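Local structure of glucokinase (Streptomyces griseus, 3VGL) at residues 103-107 with 143-147; 108-113 with 301-306. The protein probably catalyses the ATP-dependent phosphorylation of D-glucose to glucose 6-phosphate, as a zinc-containing glucokinase of the ROK family. All blocks are in the same frame, centred on the assembly; numbering follows the deposited sequence.

Contact 1. Residues 103-107 with 143-147; sequences ENDAN and KLRRG. With NA (sodium ion), chain C; BGC (beta-D-glucopyranose), chain D.
R146 reaches E103 with a chain extended from CG to NE. CG lies beside the ND2 end of the N107 amide, 3.8 Å from R146 CG to N107 ND2, a van der Waals contact, since CG is a methylene carbon. CD passes near E103 OE1, and then NE donates to E103 OE1 at 2.8 Å, almost straight (175°) and onto the syn lone pair. The second donor, NH2, meets E103 OE2 at 3.0 Å, tilted from both planes. NE and NH2 thus each take one oxygen, a side-on grip, with the carboxylate and guanidinium planes 29° apart. L144 CD2 lies on one face of the guanidinium, offset toward its rim. A lysine in place of R146 would probably lose this paired grip and leave one carboxylate oxygen of E103 without its mate. E103 lies near the end of strand 100-104 of the actin-like ATPase fold, and the following turn into helix 105-116 is N-capped by N104, whose OD1 accepts from N107 N at 2.9 Å. The same OD1 binds sodium, as does N107 OD1, with G136 as a further ligand. D105, its CG lodged between backbone N and carbonyl carbon (chi1 63°), accepts from glucose O4 at OD1 (2.6 Å) and from O6 at OD2. Water 1 joins N107 OD1, weakly, to R145 O.

Contact 2. Residues 108-113 with 301-306; sequences AAAWGE and AGLVGA
This is a close, glycine-mediated crossing of two buried helices, 105-116 and the C-terminal helix 301-311, within the actin-like core of the ROK fold. The axes of the two short segments approach to 6.6 Å at 80°, nearly perpendicular. Such proximity requires small residues: the CA atoms of G112 and G305 lie 3.7 Å apart, and a CB modelled on either glycine would clash with the facing backbone. G305 CA instead makes a nearly linear CA-H...O contact with A108 O at 3.2 Å, while that oxygen also accepts the helical bond from G112 N. Alanine methyls pack beside the glycines. A108 CB sits against G302 O and meets A306 CB at 4.0 Å; A109 CB touches A301 CB at 3.9 Å. At the flanks, W111 turns its CG anti to the backbone N (chi1 -176°), bringing CD1 to 3.7 Å from G305 O, which lies at the ring edge; its NE1 bonds to D308 further along the same C-terminal helix. E113 lays OE2 beside A301 CB, while its carboxylate accepts from the backbone N of Q296, L297 and A118. Around the crossing, A109 and A110 pack on strand 125-130, whereas L303 faces strand 13-19.

Overall arrangement
Both contacts draw on helix 105-116, successive parts of which serve different partners: its N-terminal end and the strand before it meet 143-147 in contact 1, and its next turns meet 301-306 in contact 2. Their centres are 9 Å apart, and they touch directly where L144 CB packs on W111 CE3 at 4.1 Å. Helix 301-311 also spans both, since L309 lies against E103, L144 and R146. Contact 1 contains residues that bind the sodium ion (N104, N107) and glucose (N104, D105), whereas contact 2 is set back, the A109 side chain being about 8 Å from the sodium ion and from the glucose. The side chain of N107 lies about 13 Å from the bound ATP analogue.

Contact 1. Residues 103-107 with 143-147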
loop_
_atom_site.group_PDB
_atom_site.type_symbol
_atom_site.label_atom_id
_atom_site.label_comp_id
_atom_site.label_asym_id
_atom_site.label_seq_id
_atom_site.Cartn_x
_atom_site.Cartn_y
_atom_site.Cartn_z
ATOM N N GLU A 103 33.406 -10.463 0.986
ATOM C CA GLU A 103 32.420 -10.117 -0.042
ATOM C C GLU A 103 31.046 -10.176 0.616
ATOM O O GLU A 103 30.851 -10.862 1.606
ATOM C CB GLU A 103 32.478 -11.124 -1.210
ATOM C CG GLU A 103 33.813 -11.139 -1.966
ATOM C CD GLU A 103 33.893 -10.174 -3.146
ATOM O OE1 GLU A 103 32.992 -9.325 -3.330
ATOM O OE2 GLU A 103 34.893 -10.272 -3.896
ATOM N N ASN A 104 30.065 -9.482 0.059
ATOM C CA ASN A 104 28.693 -9.710 0.509
ATOM C C ASN A 104 28.289 -11.156 0.214
ATOM O O ASN A 104 28.661 -11.718 -0.825
ATOM C CB ASN A 104 27.763 -8.699 -0.169
ATOM C CG ASN A 104 26.309 -9.067 -0.016
ATOM O OD1 ASN A 104 25.743 -9.730 -0.897
ATOM N ND2 ASN A 104 25.695 -8.663 1.093
ATOM N N ASP A 105 27.521 -11.750 1.124
ATOM C CA ASP A 105 27.154 -13.169 1.013
ATOM C C ASP A 105 26.390 -13.526 -0.238
ATOM O O ASP A 105 26.607 -14.589 -0.798
ATOM C CB ASP A 105 26.386 -13.659 2.260
ATOM C CG ASP A 105 25.052 -12.951 2.474
ATOM O OD1 ASP A 105 24.917 -11.785 2.090
ATOM O OD2 ASP A 105 24.136 -13.563 3.060
ATOM N N ALA A 106 25.458 -12.674 -0.646
ATOM C CA ALA A 106 24.674 -12.999 -1.812
ATOM C C ALA A 106 25.425 -12.652 -3.106
ATOM O O ALA A 106 25.220 -13.284 -4.130
ATOM C CB ALA A 106 23.312 -12.311 -1.724
ATOM N N ASN A 107 26.329 -11.670 -3.039
ATOM C CA ASN A 107 27.267 -11.439 -4.141
ATOM C C ASN A 107 28.075 -12.719 -4.357
ATOM O O ASN A 107 28.209 -13.203 -5.471
ATOM C CB ASN A 107 28.223 -10.288 -3.828
ATOM C CG ASN A 107 27.572 -8.924 -3.924
ATOM O OD1 ASN A 107 26.349 -8.786 -4.165
ATOM N ND2 ASN A 107 28.378 -7.900 -3.724
ATOM N N LYS A 143 30.636 -10.588 -15.258
ATOM C CA LYS A 143 31.367 -10.018 -14.128
ATOM C C LYS A 143 30.429 -9.702 -12.979
ATOM O O LYS A 143 29.334 -9.191 -13.195
ATOM C CB LYS A 143 32.044 -8.715 -14.529
ATOM C CG LYS A 143 33.216 -8.870 -15.505
ATOM C CD LYS A 143 34.270 -7.824 -15.220
ATOM C CE LYS A 143 34.099 -6.592 -16.066
ATOM N NZ LYS A 143 35.419 -5.936 -16.303
ATOM N N LEU A 144 30.885 -9.983 -11.762
ATOM C CA LEU A 144 30.164 -9.560 -10.555
ATOM C C LEU A 144 30.188 -8.037 -10.440
ATOM O O LEU A 144 31.245 -7.405 -10.600
ATOM C CB LEU A 144 30.810 -10.226 -9.329
ATOM C CG LEU A 144 30.147 -10.019 -7.968
ATOM C CD1 LEU A 144 28.721 -10.594 -7.916
ATOM C CD2 LEU A 144 31.034 -10.639 -6.871
ATOM N N ARG A 145 29.017 -7.435 -10.190
ATOM C CA ARG A 145 28.922 -5.987 -10.094
ATOM C C ARG A 145 28.551 -5.537 -8.687
ATOM O O ARG A 145 27.434 -5.763 -8.219
ATOM C CB ARG A 145 27.898 -5.433 -11.089
ATOM C CG ARG A 145 28.091 -5.899 -12.527
ATOM C CD ARG A 145 29.395 -5.381 -13.128
ATOM N NE ARG A 145 29.573 -5.913 -14.472
ATOM C CZ ARG A 145 30.468 -5.457 -15.346
ATOM N NH1 ARG A 145 31.251 -4.433 -15.039
ATOM N NH2 ARG A 145 30.560 -6.015 -16.545
ATOM N N ARG A 146 29.495 -4.866 -8.040
ATOM C CA ARG A 146 29.343 -4.433 -6.654
ATOM C C ARG A 146 28.965 -2.955 -6.530
ATOM O O ARG A 146 28.653 -2.483 -5.438
ATOM C CB ARG A 146 30.637 -4.736 -5.863
ATOM C CG ARG A 146 31.053 -6.206 -5.881
ATOM C CD ARG A 146 32.454 -6.312 -5.330
ATOM N NE ARG A 146 33.075 -7.623 -5.521
ATOM C CZ ARG A 146 33.707 -8.016 -6.625
ATOM N NH1 ARG A 146 33.786 -7.214 -7.692
ATOM N NH2 ARG A 146 34.262 -9.220 -6.658
ATOM N N GLY A 147 29.000 -2.226 -7.647
ATOM C CA GLY A 147 28.690 -0.802 -7.679
ATOM C C GLY A 147 29.833 0.096 -7.232
ATOM O O GLY A 147 30.907 -0.392 -6.855
HETATM NA NA NA C . 24.498 -8.523 -2.488
HETATM C C2 BGC D . 21.459 -7.851 4.063
HETATM C C3 BGC D . 22.256 -8.312 2.846
HETATM C C4 BGC D . 22.415 -9.834 2.823
HETATM C C5 BGC D . 21.036 -10.450 2.981
HETATM C C6 BGC D . 21.088 -11.981 3.006
HETATM C C1 BGC D . 20.133 -8.603 4.087
HETATM O O1 BGC D . 19.400 -8.293 5.240
HETATM O O2 BGC D . 21.175 -6.449 3.886
HETATM O O3 BGC D . 23.515 -7.714 2.828
HETATM O O4 BGC D . 22.953 -10.228 1.574
HETATM O O5 BGC D . 20.402 -10.001 4.169
HETATM O O6 BGC D . 21.893 -12.444 4.079
HETATM O O HOH W 1 26.272 -7.996 -6.959
HETATM O O HOH W 2 25.170 -6.416 -1.428
HETATM O O HOH W 3 22.757 -8.660 -0.810
#

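Contact 2. Residues 108-113 with 301-306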
loop_
_atom_site.group_PDB
_atom_site.type_symbol
_atom_site.label_atom_id
_atom_site.label_comp_id
_atom_site.label_asym_id
_atom_site.label_seq_id
_atom_site.Cartn_x
_atom_site.Cartn_y
_atom_site.Cartn_z
ATOM N N ALA A 108 28.527 -13.308 -3.253
ATOM C CA ALA A 108 29.331 -14.538 -3.319
ATOM C C ALA A 108 28.495 -15.709 -3.864
ATOM O O ALA A 108 28.961 -16.473 -4.726
ATOM C CB ALA A 108 29.927 -14.850 -1.957
ATOM N N ALA A 109 27.243 -15.824 -3.418
ATOM C CA ALA A 109 26.347 -16.866 -3.942
ATOM C C ALA A 109 26.151 -16.725 -5.462
ATOM O O ALA A 109 26.178 -17.726 -6.184
ATOM C CB ALA A 109 24.988 -16.828 -3.215
ATOM N N ALA A 110 25.929 -15.493 -5.935
ATOM C CA ALA A 110 25.788 -15.234 -7.371
ATOM C C ALA A 110 27.021 -15.726 -8.132
ATOM O O ALA A 110 26.911 -16.430 -9.157
ATOM C CB ALA A 110 25.567 -13.748 -7.627
ATOM N N TRP A 111 28.188 -15.350 -7.621
ATOM C CA TRP A 111 29.445 -15.771 -8.223
ATOM C C TRP A 111 29.578 -17.309 -8.227
ATOM O O TRP A 111 29.956 -17.904 -9.258
ATOM C CB TRP A 111 30.624 -15.081 -7.525
ATOM C CG TRP A 111 31.929 -15.409 -8.180
ATOM C CD1 TRP A 111 32.900 -16.245 -7.704
ATOM C CD2 TRP A 111 32.386 -14.937 -9.456
ATOM N NE1 TRP A 111 33.944 -16.319 -8.612
ATOM C CE2 TRP A 111 33.656 -15.524 -9.689
ATOM C CE3 TRP A 111 31.846 -14.076 -10.428
ATOM C CZ2 TRP A 111 34.399 -15.269 -10.856
ATOM C CZ3 TRP A 111 32.580 -13.825 -11.584
ATOM C CH2 TRP A 111 33.850 -14.418 -11.780
ATOM N N GLY A 112 29.268 -17.957 -7.101
ATOM C CA GLY A 112 29.346 -19.436 -7.016
ATOM C C GLY A 112 28.455 -20.095 -8.053
ATOM O O GLY A 112 28.856 -21.039 -8.720
ATOM N N GLU A 113 27.233 -19.589 -8.202
ATOM C CA GLU A 113 26.295 -20.155 -9.179
ATOM C C GLU A 113 26.705 -19.857 -10.611
ATOM O O GLU A 113 26.502 -20.682 -11.514
ATOM C CB GLU A 113 24.875 -19.658 -8.901
ATOM C CG GLU A 113 24.274 -20.296 -7.634
ATOM C CD GLU A 113 24.064 -21.801 -7.793
ATOM O OE1 GLU A 113 23.570 -22.237 -8.862
ATOM O OE2 GLU A 113 24.350 -22.547 -6.833
ATOM N N ALA A 301 25.956 -22.073 -1.947
ATOM C CA ALA A 301 26.505 -21.257 -3.018
ATOM C C ALA A 301 27.428 -20.155 -2.505
ATOM O O ALA A 301 28.417 -19.820 -3.143
ATOM C CB ALA A 301 25.366 -20.645 -3.874
ATOM N N GLY A 302 27.056 -19.543 -1.385
ATOM C CA GLY A 302 27.803 -18.422 -0.855
ATOM C C GLY A 302 29.197 -18.830 -0.404
ATOM O O GLY A 302 30.174 -18.130 -0.681
ATOM N N LEU A 303 29.299 -19.967 0.275
ATOM C CA LEU A 303 30.629 -20.376 0.745
ATOM C C LEU A 303 31.514 -20.775 -0.428
ATOM O O LEU A 303 32.701 -20.456 -0.449
ATOM C CB LEU A 303 30.577 -21.434 1.853
ATOM C CG LEU A 303 30.370 -22.923 1.651
ATOM C CD1 LEU A 303 31.640 -23.631 1.105
ATOM C CD2 LEU A 303 29.987 -23.564 2.970
ATOM N N VAL A 304 30.921 -21.431 -1.433
ATOM C CA VAL A 304 31.665 -21.775 -2.656
ATOM C C VAL A 304 32.114 -20.507 -3.395
ATOM O O VAL A 304 33.284 -20.342 -3.751
ATOM C CB VAL A 304 30.853 -22.700 -3.581
ATOM C CG1 VAL A 304 31.565 -22.897 -4.938
ATOM C CG2 VAL A 304 30.604 -24.061 -2.878
ATOM N N GLY A 305 31.178 -19.582 -3.629
ATOM C CA GLY A 305 31.552 -18.366 -4.290
ATOM C C GLY A 305 32.576 -17.554 -3.526
ATOM O O GLY A 305 33.477 -16.992 -4.134
ATOM N N ALA A 306 32.432 -17.470 -2.198
ATOM C CA ALA A 306 33.388 -16.729 -1.382
ATOM C C ALA A 306 34.792 -17.342 -1.438
ATOM O O ALA A 306 35.775 -16.615 -1.564
ATOM C CB ALA A 306 32.904 -16.625 0.065
#